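FrpC operon protein (Neisseria meningitidis, PDB 5EDF) is an iron-regulated protein that binds the RTX protein FrpC and is putatively involved in adhesion, its precise function being otherwise unknown. Local coordinates at residues A[158-166]-A[178-187]; A[94-105]-A[188-198]. One frame throughout, in Å; residues are numbered along the deposited sequence. Where two conformers were deposited one is given.

Interaction 1: A[158-166]-A[178-187]; sequences ENPAIITHR and YSTSVGSCIN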
loop_
_atom_site.group_PDB
_atom_site.type_symbol
_atom_site.label_atom_id
_atom_site.label_comp_id
_atom_site.label_asym_id
_atom_site.label_seq_id
_atom_site.Cartn_x
_atom_site.Cartn_y
_atom_site.Cartn_z
ATOM N N GLU A 158 9.692 -14.923 5.808
ATOM C CA GLU A 158 10.678 -14.326 4.907
ATOM C C GLU A 158 10.339 -12.867 4.594
ATOM O O GLU A 158 11.240 -12.046 4.351
ATOM C CB GLU A 158 10.741 -15.123 3.598
ATOM C CG GLU A 158 12.164 -15.330 3.070
ATOM C CD GLU A 158 13.071 -16.049 4.071
ATOM O OE1 GLU A 158 12.641 -17.075 4.647
ATOM O OE2 GLU A 158 14.216 -15.590 4.281
ATOM N N ASN A 159 9.034 -12.576 4.646
ATOM C CA ASN A 159 8.458 -11.336 4.226
ATOM C C ASN A 159 7.494 -10.785 5.312
ATOM O O ASN A 159 6.270 -10.774 5.132
ATOM C CB ASN A 159 7.749 -11.534 2.876
ATOM C CG ASN A 159 8.713 -11.721 1.723
ATOM O OD1 ASN A 159 9.861 -11.313 1.784
ATOM N ND2 ASN A 159 8.228 -12.318 0.650
ATOM N N PRO A 160 8.054 -10.285 6.426
ATOM C CA PRO A 160 7.212 -9.906 7.530
ATOM C C PRO A 160 6.354 -8.656 7.229
ATOM O O PRO A 160 6.629 -7.884 6.302
ATOM C CB PRO A 160 8.204 -9.593 8.645
ATOM C CG PRO A 160 9.404 -9.222 7.969
ATOM C CD PRO A 160 9.473 -10.158 6.775
ATOM N N ALA A 161 5.319 -8.442 8.023
ATOM C CA ALA A 161 4.431 -7.313 7.836
ATOM C C ALA A 161 3.769 -6.986 9.147
ATOM O O ALA A 161 3.498 -7.894 9.964
ATOM C CB ALA A 161 3.354 -7.632 6.794
ATOM N N ILE A 162 3.456 -5.713 9.364
ATOM C CA ILE A 162 2.633 -5.294 10.473
ATOM C C ILE A 162 1.529 -4.385 9.942
ATOM O O ILE A 162 1.805 -3.342 9.309
ATOM C CB ILE A 162 3.438 -4.643 11.634
ATOM C CG1 ILE A 162 2.487 -4.093 12.705
ATOM C CG2 ILE A 162 4.352 -3.564 11.110
ATOM C CD1 ILE A 162 3.103 -3.939 14.099
ATOM N N ILE A 163 0.271 -4.796 10.159
ATOM C CA ILE A 163 -0.910 -4.089 9.724
ATOM C C ILE A 163 -1.561 -3.537 10.994
ATOM O O ILE A 163 -1.824 -4.268 11.944
ATOM C CB ILE A 163 -1.899 -5.032 9.032
ATOM C CG1 ILE A 163 -1.274 -5.724 7.826
ATOM C CG2 ILE A 163 -3.193 -4.231 8.662
ATOM C CD1 ILE A 163 -2.183 -6.820 7.161
ATOM N N THR A 164 -1.775 -2.219 11.051
ATOM C CA THR A 164 -2.401 -1.558 12.217
ATOM C C THR A 164 -3.666 -0.872 11.765
ATOM O O THR A 164 -3.672 -0.123 10.809
ATOM C CB THR A 164 -1.468 -0.539 12.858
ATOM O OG1 THR A 164 -0.183 -1.111 13.091
ATOM C CG2 THR A 164 -2.030 -0.009 14.196
ATOM N N HIS A 165 -4.774 -1.178 12.412
ATOM C CA HIS A 165 -6.102 -0.661 12.026
ATOM C C HIS A 165 -6.709 -0.024 13.253
ATOM O O HIS A 165 -6.823 -0.684 14.284
ATOM C CB HIS A 165 -6.948 -1.847 11.543
ATOM C CG HIS A 165 -8.266 -1.481 10.934
ATOM N ND1 HIS A 165 -8.380 -0.689 9.806
ATOM C CD2 HIS A 165 -9.529 -1.838 11.268
ATOM C CE1 HIS A 165 -9.659 -0.555 9.497
ATOM N NE2 HIS A 165 -10.377 -1.281 10.341
ATOM N N ARG A 166 -7.059 1.255 13.196
ATOM C CA ARG A 166 -7.437 1.995 14.390
ATOM C C ARG A 166 -8.615 2.927 14.168
ATOM O O ARG A 166 -8.803 3.486 13.081
ATOM C CB ARG A 166 -6.245 2.800 14.901
ATOM C CG ARG A 166 -5.599 3.666 13.845
ATOM C CD ARG A 166 -4.536 4.600 14.390
ATOM N NE ARG A 166 -3.623 4.005 15.373
ATOM C CZ ARG A 166 -2.405 3.545 15.097
ATOM N NH1 ARG A 166 -1.924 3.575 13.858
ATOM N NH2 ARG A 166 -1.655 3.063 16.076
ATOM N N TYR A 178 -12.203 4.597 10.793
ATOM C CA TYR A 178 -11.036 3.723 10.890
ATOM C C TYR A 178 -10.040 4.053 9.800
ATOM O O TYR A 178 -10.419 4.453 8.701
ATOM C CB TYR A 178 -11.432 2.236 10.828
ATOM C CG TYR A 178 -11.962 1.750 12.153
ATOM C CD1 TYR A 178 -13.240 2.070 12.563
ATOM C CD2 TYR A 178 -11.151 1.023 13.020
ATOM C CE1 TYR A 178 -13.716 1.634 13.806
ATOM C CE2 TYR A 178 -11.613 0.591 14.248
ATOM C CZ TYR A 178 -12.887 0.898 14.619
ATOM O OH TYR A 178 -13.378 0.493 15.863
ATOM N N SER A 179 -8.769 3.897 10.126
ATOM C CA SER A 179 -7.698 3.966 9.135
ATOM C C SER A 179 -6.683 2.857 9.372
ATOM O O SER A 179 -6.662 2.224 10.438
ATOM C CB SER A 179 -7.029 5.317 9.189
ATOM O OG SER A 179 -6.416 5.530 10.413
ATOM N N THR A 180 -5.810 2.647 8.394
ATOM C CA THR A 180 -4.921 1.506 8.344
ATOM C C THR A 180 -3.530 1.930 7.920
ATOM O O THR A 180 -3.352 2.751 7.011
ATOM C CB THR A 180 -5.426 0.486 7.339
ATOM O OG1 THR A 180 -6.773 0.122 7.655
ATOM C CG2 THR A 180 -4.571 -0.766 7.333
ATOM N N SER A 181 -2.523 1.359 8.568
ATOM C CA SER A 181 -1.135 1.485 8.113
ATOM C C SER A 181 -0.575 0.081 7.905
ATOM O O SER A 181 -0.921 -0.857 8.649
ATOM C CB SER A 181 -0.280 2.225 9.124
ATOM O OG SER A 181 -0.066 1.472 10.295
ATOM N N VAL A 182 0.316 -0.074 6.936
ATOM C CA VAL A 182 1.012 -1.319 6.730
ATOM C C VAL A 182 2.496 -1.021 6.538
ATOM O O VAL A 182 2.890 -0.220 5.663
ATOM C CB VAL A 182 0.505 -2.079 5.511
ATOM C CG1 VAL A 182 1.264 -3.387 5.373
ATOM C CG2 VAL A 182 -1.008 -2.328 5.615
ATOM N N GLY A 183 3.328 -1.670 7.339
ATOM C CA GLY A 183 4.759 -1.771 7.100
ATOM C C GLY A 183 5.127 -3.170 6.752
ATOM O O GLY A 183 4.678 -4.074 7.439
ATOM N N SER A 184 5.940 -3.399 5.747
ATOM C CA SER A 184 6.304 -4.734 5.350
ATOM C C SER A 184 7.664 -4.792 4.724
ATOM O O SER A 184 8.219 -3.742 4.306
ATOM C CB SER A 184 5.249 -5.298 4.402
ATOM O OG SER A 184 5.265 -4.625 3.139
ATOM N N CYS A 185 8.185 -5.999 4.602
ATOM C CA CYS A 185 9.446 -6.276 3.920
ATOM C C CYS A 185 9.183 -7.431 2.982
ATOM O O CYS A 185 8.672 -8.460 3.414
ATOM C CB CYS A 185 10.544 -6.631 4.924
ATOM S SG CYS A 185 10.770 -5.277 6.149
ATOM N N ILE A 186 9.437 -7.196 1.691
ATOM C CA ILE A 186 9.119 -8.144 0.626
ATOM C C ILE A 186 10.366 -8.286 -0.229
ATOM O O ILE A 186 10.754 -7.350 -0.927
ATOM C CB ILE A 186 7.934 -7.648 -0.228
ATOM C CG1 ILE A 186 6.699 -7.476 0.635
ATOM C CG2 ILE A 186 7.680 -8.602 -1.424
ATOM C CD1 ILE A 186 5.528 -6.756 0.011
ATOM N N ASN A 187 10.990 -9.449 -0.179
ATOM C CA ASN A 187 12.082 -9.775 -1.105
ATOM C C ASN A 187 13.212 -8.737 -1.080
ATOM O O ASN A 187 13.743 -8.402 -2.128
ATOM C CB ASN A 187 11.562 -9.887 -2.564
ATOM C CG ASN A 187 10.708 -11.130 -2.825
ATOM O OD1 ASN A 187 9.917 -11.565 -1.985
ATOM N ND2 ASN A 187 10.849 -11.684 -4.031
HETATM O O HOH W 1 1.370 -0.871 10.741
HETATM O O HOH W 2 0.787 2.629 12.787
#
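The imidazole of His-165 only marginally overlaps the ring of Tyr-178: the planes, 26° apart, are slid past each other, with Tyr-178 CD2 over one imidazole face, 3.6 Å from His-165 NE2. With CG of His-165 anti to the backbone N (chi1 -172°), ND1 at the ring edge is hydrogen-bonded to Thr-180 OG1 at 2.8 Å; NE2 bonds Leu-203 N, fixing the ring rotation from both nitrogens. Alongside, Ile-163 CG1 is 4.1 Å from Val-182 CG2. On the face of Thr-164 and Ser-181 one water is held by Thr-164 OG1, Ser-181 OG and Ile-162 O, and a second joins Ser-181 OG to Arg-166 NH1, whose guanidinium is also salt-bridged to Glu-150. At the far end Asn-159 grips Asn-187 twice: the backbone N of Asn-187 gives Asn-159 OD1 a straight bond (2.9 Å, 170°) from above the carbonyl plane, while Asn-159 ND2 reaches Asn-187 OD1 at 3.2 Å, an oxygen also bonded to Gln-220. The hairpin lies in the large antiparallel sheet between strands 150-155 and 189-193; helix 205-224 packs on the face of Ala-161, Thr-180 and Ser-184, and the Cys-185–Cys-108 disulfide ties the end of strand 178-186 to the chain after strand 98-105.

Interaction 2: A[94-105]-A[188-198]; sequences GLDSVDDIVIRK and GFTVQYYPFIR
The carboxylate of Asp-99 is gripped by two successive backbone amides where the chain turns at Phe-196. OD2 takes Phe-196 N at 2.8 Å and OD1 takes Ile-197 N at 3.1 Å, both on the syn side, the first donor 34° out of the carboxylate plane and the second 17°. Tyr-211 OH adds a third bond, to OD2, and the three donors probably stabilise the negative charge of this buried group. Next to it, Ile-197 runs past Asp-99 in the opposite direction. Arg-198, its chain folded at chi2 and chi3, brings one face of its guanidinium against Leu-95 CD2, near the rim, 3.9 Å from Arg-198 NH1, which also makes a weak bond to Asp-96 O. Between this end and the regular ladder the two chains part, and two waters bridge Asp-100 N and O to Tyr-194 O and N. The ladder then closes through the hydrogen-bonded pairs Val-102–Gln-192 and Arg-104–Thr-190. On the face of Ile-101, Ile-103, Val-191 and Tyr-193, Ile-101 CG2, anti to the backbone N, presses on Val-191 CG1 at 3.5 Å, while Ile-101 CG1 lies beside Tyr-193 CB at 3.8 Å. Further along, Ile-103 CG2 meets Phe-189 CD1 at 4.0 Å, and Lys-105 CB approaches the same ring. Strands 61-70 and 178-186 extend the antiparallel sheet beyond 98-105 and 189-193 respectively; Tyr-193 OH bonds His-212 of helix 205-224, Val-98 packs on helix 84-93, and Met-28 of strand 26-31 touches both Ile-103 and Phe-189.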
loop_
_atom_site.group_PDB
_atom_site.type_symbol
_atom_site.label_atom_id
_atom_site.label_comp_id
_atom_site.label_asym_id
_atom_site.label_seq_id
_atom_site.Cartn_x
_atom_site.Cartn_y
_atom_site.Cartn_z
ATOM N N GLY A 94 -6.089 14.354 -4.310
ATOM C CA GLY A 94 -5.882 13.145 -3.521
ATOM C C GLY A 94 -7.130 12.423 -3.032
ATOM O O GLY A 94 -7.005 11.321 -2.479
ATOM N N LEU A 95 -8.316 12.986 -3.273
ATOM C CA LEU A 95 -9.551 12.564 -2.589
ATOM C C LEU A 95 -10.381 11.572 -3.417
ATOM O O LEU A 95 -11.473 11.857 -3.892
ATOM C CB LEU A 95 -10.379 13.760 -2.147
ATOM C CG LEU A 95 -9.689 14.739 -1.187
ATOM C CD1 LEU A 95 -10.699 15.763 -0.748
ATOM C CD2 LEU A 95 -9.044 14.046 0.040
ATOM N N ASP A 96 -9.809 10.394 -3.585
ATOM C CA ASP A 96 -10.487 9.293 -4.257
ATOM C C ASP A 96 -9.864 7.991 -3.746
ATOM O O ASP A 96 -8.947 8.036 -2.905
ATOM C CB ASP A 96 -10.422 9.436 -5.791
ATOM C CG ASP A 96 -11.664 8.892 -6.499
ATOM O OD1 ASP A 96 -12.064 7.749 -6.238
ATOM O OD2 ASP A 96 -12.294 9.625 -7.301
ATOM N N SER A 97 -10.396 6.853 -4.204
ATOM C CA SER A 97 -10.014 5.529 -3.699
ATOM C C SER A 97 -8.778 5.025 -4.407
ATOM O O SER A 97 -8.797 4.003 -5.085
ATOM C CB SER A 97 -11.160 4.531 -3.851
ATOM O OG SER A 97 -11.527 4.388 -5.202
ATOM N N VAL A 98 -7.703 5.792 -4.263
ATOM C CA VAL A 98 -6.419 5.476 -4.844
ATOM C C VAL A 98 -5.393 5.560 -3.720
ATOM O O VAL A 98 -5.217 6.621 -3.096
ATOM C CB VAL A 98 -6.069 6.426 -6.003
ATOM C CG1 VAL A 98 -4.646 6.160 -6.483
ATOM C CG2 VAL A 98 -7.100 6.306 -7.169
ATOM N N ASP A 99 -4.705 4.438 -3.501
ATOM C CA ASP A 99 -3.706 4.325 -2.444
ATOM C C ASP A 99 -2.296 4.434 -3.024
ATOM O O ASP A 99 -2.039 3.986 -4.148
ATOM C CB ASP A 99 -3.853 2.975 -1.731
ATOM C CG ASP A 99 -5.156 2.808 -1.017
ATOM O OD1 ASP A 99 -5.739 3.795 -0.542
ATOM O OD2 ASP A 99 -5.608 1.630 -0.888
ATOM N N ASP A 100 -1.380 5.001 -2.249
ATOM C CA ASP A 100 0.029 5.093 -2.604
ATOM C C ASP A 100 0.824 4.052 -1.870
ATOM O O ASP A 100 0.622 3.847 -0.662
ATOM C CB ASP A 100 0.561 6.471 -2.265
ATOM C CG ASP A 100 -0.042 7.535 -3.145
ATOM O OD1 ASP A 100 0.173 7.478 -4.356
ATOM O OD2 ASP A 100 -0.705 8.425 -2.578
ATOM N N ILE A 101 1.729 3.388 -2.557
ATOM C CA ILE A 101 2.567 2.357 -1.961
ATOM C C ILE A 101 4.016 2.724 -2.205
ATOM O O ILE A 101 4.424 2.899 -3.360
ATOM C CB ILE A 101 2.224 0.947 -2.524
ATOM C CG1 ILE A 101 0.750 0.599 -2.241
ATOM C CG2 ILE A 101 3.212 -0.075 -1.940
ATOM C CD1 ILE A 101 0.237 -0.579 -3.021
ATOM N N VAL A 102 4.779 2.911 -1.130
ATOM C CA VAL A 102 6.154 3.391 -1.223
ATOM C C VAL A 102 7.100 2.210 -1.090
ATOM O O VAL A 102 7.097 1.500 -0.083
ATOM C CB VAL A 102 6.433 4.490 -0.212
ATOM C CG1 VAL A 102 7.908 4.931 -0.282
ATOM C CG2 VAL A 102 5.522 5.682 -0.430
ATOM N N ILE A 103 7.945 2.043 -2.103
ATOM C CA ILE A 103 8.878 0.929 -2.221
ATOM C C ILE A 103 10.298 1.458 -2.142
ATOM O O ILE A 103 10.667 2.361 -2.905
ATOM C CB ILE A 103 8.691 0.187 -3.546
ATOM C CG1 ILE A 103 7.262 -0.284 -3.707
ATOM C CG2 ILE A 103 9.678 -1.003 -3.647
ATOM C CD1 ILE A 103 6.901 -0.788 -5.108
ATOM N N ARG A 104 11.099 0.878 -1.253
ATOM C CA ARG A 104 12.532 1.185 -1.109
ATOM C C ARG A 104 13.293 -0.109 -1.010
ATOM O O ARG A 104 12.723 -1.152 -0.722
ATOM C CB ARG A 104 12.825 1.998 0.157
ATOM C CG ARG A 104 12.138 3.311 0.162
ATOM C CD ARG A 104 12.505 4.108 1.410
ATOM N NE ARG A 104 13.849 4.618 1.235
ATOM C CZ ARG A 104 14.183 5.884 0.947
ATOM N NH1 ARG A 104 13.285 6.851 0.880
ATOM N NH2 ARG A 104 15.448 6.170 0.762
ATOM N N LYS A 105 14.610 -0.065 -1.241
ATOM C CA LYS A 105 15.422 -1.245 -1.023
ATOM C C LYS A 105 16.314 -1.050 0.189
ATOM O O LYS A 105 17.334 -0.403 0.101
ATOM C CB LYS A 105 16.218 -1.588 -2.273
ATOM C CG LYS A 105 16.873 -2.983 -2.206
ATOM C CD LYS A 105 17.730 -3.309 -3.383
ATOM C CE LYS A 105 19.010 -2.546 -3.351
ATOM N NZ LYS A 105 20.019 -3.285 -2.527
ATOM N N GLY A 188 13.575 -8.226 0.096
ATOM C CA GLY A 188 14.673 -7.247 0.223
ATOM C C GLY A 188 14.235 -5.789 0.111
ATOM O O GLY A 188 15.047 -4.862 0.310
ATOM N N PHE A 189 12.965 -5.594 -0.206
ATOM C CA PHE A 189 12.386 -4.259 -0.309
ATOM C C PHE A 189 11.580 -3.944 0.921
ATOM O O PHE A 189 11.047 -4.855 1.573
ATOM C CB PHE A 189 11.485 -4.117 -1.548
ATOM C CG PHE A 189 12.209 -4.385 -2.827
ATOM C CD1 PHE A 189 12.929 -3.387 -3.419
ATOM C CD2 PHE A 189 12.219 -5.667 -3.412
ATOM C CE1 PHE A 189 13.684 -3.656 -4.601
ATOM C CE2 PHE A 189 12.916 -5.933 -4.588
ATOM C CZ PHE A 189 13.660 -4.928 -5.165
ATOM N N THR A 190 11.495 -2.683 1.285
ATOM C CA THR A 190 10.500 -2.249 2.249
ATOM C C THR A 190 9.324 -1.667 1.489
ATOM O O THR A 190 9.505 -0.980 0.478
ATOM C CB THR A 190 11.044 -1.234 3.248
ATOM O OG1 THR A 190 11.463 -0.049 2.563
ATOM C CG2 THR A 190 12.230 -1.807 4.033
ATOM N N VAL A 191 8.120 -2.007 1.952
ATOM C CA VAL A 191 6.890 -1.638 1.264
ATOM C C VAL A 191 5.958 -1.089 2.329
ATOM O O VAL A 191 5.566 -1.819 3.260
ATOM C CB VAL A 191 6.321 -2.848 0.535
ATOM C CG1 VAL A 191 5.034 -2.501 -0.137
ATOM C CG2 VAL A 191 7.366 -3.364 -0.479
ATOM N N GLN A 192 5.662 0.202 2.254
ATOM C CA GLN A 192 4.969 0.923 3.323
ATOM C C GLN A 192 3.833 1.698 2.704
ATOM O O GLN A 192 4.020 2.418 1.708
ATOM C CB GLN A 192 5.935 1.842 4.046
ATOM C CG GLN A 192 7.082 1.101 4.719
ATOM C CD GLN A 192 8.148 1.961 5.323
ATOM O OE1 GLN A 192 8.075 3.175 5.311
ATOM N NE2 GLN A 192 9.185 1.301 5.841
ATOM N N TYR A 193 2.647 1.614 3.304
ATOM C CA TYR A 193 1.486 2.239 2.693
ATOM C C TYR A 193 0.350 2.396 3.684
ATOM O O TYR A 193 0.288 1.699 4.687
ATOM C CB TYR A 193 1.050 1.426 1.478
ATOM C CG TYR A 193 0.662 -0.015 1.704
ATOM C CD1 TYR A 193 -0.666 -0.383 1.825
ATOM C CD2 TYR A 193 1.619 -1.017 1.766
ATOM C CE1 TYR A 193 -1.028 -1.711 2.024
ATOM C CE2 TYR A 193 1.274 -2.340 1.949
ATOM C CZ TYR A 193 -0.050 -2.690 2.091
ATOM O OH TYR A 193 -0.484 -3.989 2.258
ATOM N N TYR A 194 -0.575 3.268 3.352
ATOM C CA TYR A 194 -1.854 3.497 4.011
ATOM C C TYR A 194 -2.944 3.056 3.033
ATOM O O TYR A 194 -3.287 3.800 2.101
ATOM C CB TYR A 194 -2.033 4.971 4.374
ATOM C CG TYR A 194 -1.068 5.516 5.380
ATOM C CD1 TYR A 194 -1.104 5.139 6.694
ATOM C CD2 TYR A 194 -0.093 6.460 5.016
ATOM C CE1 TYR A 194 -0.205 5.619 7.630
ATOM C CE2 TYR A 194 0.811 6.965 5.945
ATOM C CZ TYR A 194 0.758 6.554 7.249
ATOM O OH TYR A 194 1.656 7.062 8.193
ATOM N N PRO A 195 -3.438 1.826 3.173
ATOM C CA PRO A 195 -4.447 1.352 2.249
ATOM C C PRO A 195 -5.863 1.796 2.592
ATOM O O PRO A 195 -6.133 2.262 3.705
ATOM C CB PRO A 195 -4.364 -0.161 2.402
ATOM C CG PRO A 195 -4.049 -0.316 3.854
ATOM C CD PRO A 195 -3.114 0.813 4.190
ATOM N N PHE A 196 -6.781 1.574 1.658
ATOM C CA PHE A 196 -8.188 1.846 1.911
ATOM C C PHE A 196 -8.419 3.287 2.386
ATOM O O PHE A 196 -9.206 3.534 3.308
ATOM C CB PHE A 196 -8.739 0.854 2.948
ATOM C CG PHE A 196 -8.770 -0.583 2.526
ATOM C CD1 PHE A 196 -9.673 -1.001 1.581
ATOM C CD2 PHE A 196 -7.969 -1.550 3.167
ATOM C CE1 PHE A 196 -9.799 -2.340 1.257
ATOM C CE2 PHE A 196 -8.089 -2.888 2.830
ATOM C CZ PHE A 196 -8.991 -3.273 1.896
ATOM N N ILE A 197 -7.738 4.252 1.763
ATOM C CA ILE A 197 -7.687 5.610 2.342
ATOM C C ILE A 197 -9.040 6.306 2.444
ATOM O O ILE A 197 -9.211 7.179 3.301
ATOM C CB ILE A 197 -6.726 6.571 1.597
ATOM C CG1 ILE A 197 -7.045 6.664 0.102
ATOM C CG2 ILE A 197 -5.310 6.148 1.800
ATOM C CD1 ILE A 197 -6.503 7.924 -0.544
ATOM N N ARG A 198 -9.994 5.946 1.590
ATOM C CA ARG A 198 -11.324 6.565 1.673
ATOM C C ARG A 198 -12.328 5.786 2.528
ATOM O O ARG A 198 -13.471 6.234 2.716
ATOM C CB ARG A 198 -11.938 6.759 0.288
ATOM C CG ARG A 198 -11.079 7.631 -0.649
ATOM C CD ARG A 198 -11.239 9.118 -0.410
ATOM N NE ARG A 198 -10.534 9.596 0.774
ATOM C CZ ARG A 198 -9.298 10.100 0.791
ATOM N NH1 ARG A 198 -8.582 10.190 -0.326
ATOM N NH2 ARG A 198 -8.764 10.508 1.944
HETATM O O HOH W 3 0.249 5.381 1.468
HETATM O O HOH W 4 -2.407 5.833 0.493
HETATM O O HOH W 5 9.273 1.725 1.928
#

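Overall arrangement
Both contacts belong to one antiparallel sheet, in which strands 178-186 and 189-193 are neighbours joined by a short turn; Val-182 N to Tyr-193 O and Ser-184 OG to Val-191 O probably bond them. Interaction 1 is a local hairpin with a continuous ladder, whereas interaction 2 joins segments 83 residues apart, its centre about 3 Å from the centre of the chain, against about 9 Å for interaction 1. Each is partly buried, with one face turned to helix 205-224 or strand 26-31. There interaction 1 mixes Ile-163 and Val-182 with a histidine–threonine bond, its waters lying on the other face; interaction 2 is more apolar, and relies on a carboxylate and waters where its two chains separate.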